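Local coordinates for novel Thermotoga maritima enzyme TM1112 (Thermotoga maritima, PDB 1O5U), which is of unknown function but adopts a cupin beta-barrel fold and is presumed to be an enzyme, at residues K26-V30 with E31-I35. Residues are numbered along the deposited sequence; the frame is centred on the assembly and turned at random.
Sequences KELSV and EKWPI
The indole of Trp33 lies over Val30, one face turned to the valine backbone and side chain. Val30 CA sits 3.7 Å from the centroid of the five-membered ring of Trp33 and 7° off its normal, a CH-pi contact. Val30 CG1 reaches the six-membered ring, 3.7 Å from Trp33 CH2. With CG anti to its own carbonyl carbon (chi1 -66°), Trp33 folds its ring back along the chain, where CZ2 also meets Leu28 CB at 4.1 Å. The backbone beneath is a short 3-10 turn that follows helix 22-28 and leads into strand 35-38 of the cupin beta-barrel; Ser29, with positive phi, breaks the helix. Two i to i+3 bonds close the turn: Lys32 N donates to Ser29 O (3.1 Å) and Trp33 N to Val30 O (3.0 Å). Strand 51-55 adds Tyr54 against Val30 and Thr52 against Trp33. On the polar side, Glu31 bends at chi2 (-69°) and brings OE1 to 3.3 Å from Ser29 C. A water hydrogen-bonded to Ser29 OG also accepts a bond from Lys32 NZ (2.8 Å from NZ to the water oxygen).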
loop_
_atom_site.group_PDB
_atom_site.type_symbol
_atom_site.label_atom_id
_atom_site.label_comp_id
_atom_site.label_asym_id
_atom_site.label_seq_id
_atom_site.Cartn_x
_atom_site.Cartn_y
_atom_site.Cartn_z
ATOM N N LYS A 26 -1.069 -14.239 8.747
ATOM C CA LYS A 26 -1.218 -14.544 10.151
ATOM C C LYS A 26 0.042 -14.225 10.955
ATOM O O LYS A 26 -0.030 -13.608 12.039
ATOM C CB LYS A 26 -1.622 -16.015 10.313
ATOM C CG LYS A 26 -1.722 -16.509 11.708
ATOM C CD LYS A 26 -2.202 -17.957 11.697
ATOM C CE LYS A 26 -2.318 -18.516 13.087
ATOM N NZ LYS A 26 -2.685 -19.987 13.074
ATOM N N GLU A 27 1.198 -14.659 10.439
ATOM C CA GLU A 27 2.462 -14.479 11.124
ATOM C C GLU A 27 2.942 -13.025 11.195
ATOM O O GLU A 27 3.773 -12.692 12.038
ATOM C CB GLU A 27 3.521 -15.374 10.465
ATOM C CG GLU A 27 3.171 -16.836 10.633
ATOM C CD GLU A 27 4.295 -17.788 10.282
ATOM O OE1 GLU A 27 5.395 -17.302 10.029
ATOM O OE2 GLU A 27 4.044 -19.014 10.251
ATOM N N LEU A 28 2.428 -12.171 10.306
ATOM C CA LEU A 28 2.745 -10.738 10.354
ATOM C C LEU A 28 1.860 -10.009 11.400
ATOM O O LEU A 28 2.163 -8.880 11.791
ATOM C CB LEU A 28 2.542 -10.093 8.971
ATOM C CG LEU A 28 3.546 -10.331 7.832
ATOM C CD1 LEU A 28 3.099 -9.662 6.566
ATOM C CD2 LEU A 28 4.934 -9.891 8.179
ATOM N N SER A 29 0.763 -10.644 11.808
ATOM C CA SER A 29 -0.190 -10.061 12.750
ATOM C C SER A 29 -0.585 -8.667 12.250
ATOM O O SER A 29 -0.562 -7.688 12.987
ATOM C CB SER A 29 0.390 -9.984 14.162
ATOM O OG SER A 29 0.337 -11.259 14.830
ATOM N N VAL A 30 -0.947 -8.581 10.978
ATOM C CA VAL A 30 -1.288 -7.274 10.415
ATOM C C VAL A 30 -2.505 -6.642 11.100
ATOM O O VAL A 30 -2.675 -5.426 11.063
ATOM C CB VAL A 30 -1.423 -7.300 8.844
ATOM C CG1 VAL A 30 -0.275 -8.103 8.214
ATOM C CG2 VAL A 30 -2.750 -7.802 8.455
ATOM N N GLU A 31 -3.362 -7.413 11.751
ATOM C CA GLU A 31 -4.543 -6.781 12.340
ATOM C C GLU A 31 -4.200 -5.913 13.537
ATOM O O GLU A 31 -4.991 -5.088 13.919
ATOM C CB GLU A 31 -5.641 -7.780 12.714
ATOM C CG GLU A 31 -5.426 -8.514 14.017
ATOM C CD GLU A 31 -4.269 -9.512 13.991
ATOM O OE1 GLU A 31 -3.636 -9.678 12.947
ATOM O OE2 GLU A 31 -4.021 -10.164 15.025
ATOM N N LYS A 32 -2.984 -6.060 14.076
ATOM C CA LYS A 32 -2.496 -5.163 15.110
ATOM C C LYS A 32 -1.821 -3.895 14.594
ATOM O O LYS A 32 -1.430 -3.064 15.391
ATOM C CB LYS A 32 -1.533 -5.912 16.022
ATOM C CG LYS A 32 -2.203 -7.113 16.666
ATOM C CD LYS A 32 -1.299 -7.812 17.604
ATOM C CE LYS A 32 -2.049 -8.825 18.441
ATOM N NZ LYS A 32 -1.153 -9.677 19.307
ATOM N N TRP A 33 -1.634 -3.785 13.284
ATOM C CA TRP A 33 -1.010 -2.632 12.710
ATOM C C TRP A 33 -2.023 -1.499 12.685
ATOM O O TRP A 33 -3.214 -1.764 12.456
ATOM C CB TRP A 33 -0.573 -2.916 11.291
ATOM C CG TRP A 33 0.530 -3.951 11.102
ATOM C CD1 TRP A 33 1.228 -4.598 12.031
ATOM C CD2 TRP A 33 1.045 -4.378 9.832
ATOM N NE1 TRP A 33 2.142 -5.454 11.446
ATOM C CE2 TRP A 33 2.043 -5.337 10.085
ATOM C CE3 TRP A 33 0.716 -4.075 8.510
ATOM C CZ2 TRP A 33 2.768 -5.957 9.057
ATOM C CZ3 TRP A 33 1.453 -4.665 7.479
ATOM C CH2 TRP A 33 2.439 -5.618 7.764
ATOM N N PRO A 34 -1.582 -0.247 12.788
ATOM C CA PRO A 34 -2.507 0.893 12.606
ATOM C C PRO A 34 -3.247 0.882 11.276
ATOM O O PRO A 34 -2.753 0.307 10.287
ATOM C CB PRO A 34 -1.581 2.117 12.653
ATOM C CG PRO A 34 -0.205 1.569 12.396
ATOM C CD PRO A 34 -0.189 0.207 12.982
ATOM N N ILE A 35 -4.380 1.581 11.242
ATOM C CA ILE A 35 -5.255 1.629 10.085
ATOM C C ILE A 35 -5.231 3.045 9.535
ATOM O O ILE A 35 -5.281 4.021 10.292
ATOM C CB ILE A 35 -6.689 1.188 10.465
ATOM C CG1 ILE A 35 -6.726 -0.327 10.766
ATOM C CG2 ILE A 35 -7.630 1.438 9.255
ATOM C CD1 ILE A 35 -8.038 -0.828 11.436
HETATM O O HOH W 1 -2.178 -11.655 15.588
HETATM O O HOH W 2 1.083 -10.396 17.748
HETATM O O HOH W 3 -2.653 -10.772 10.187
#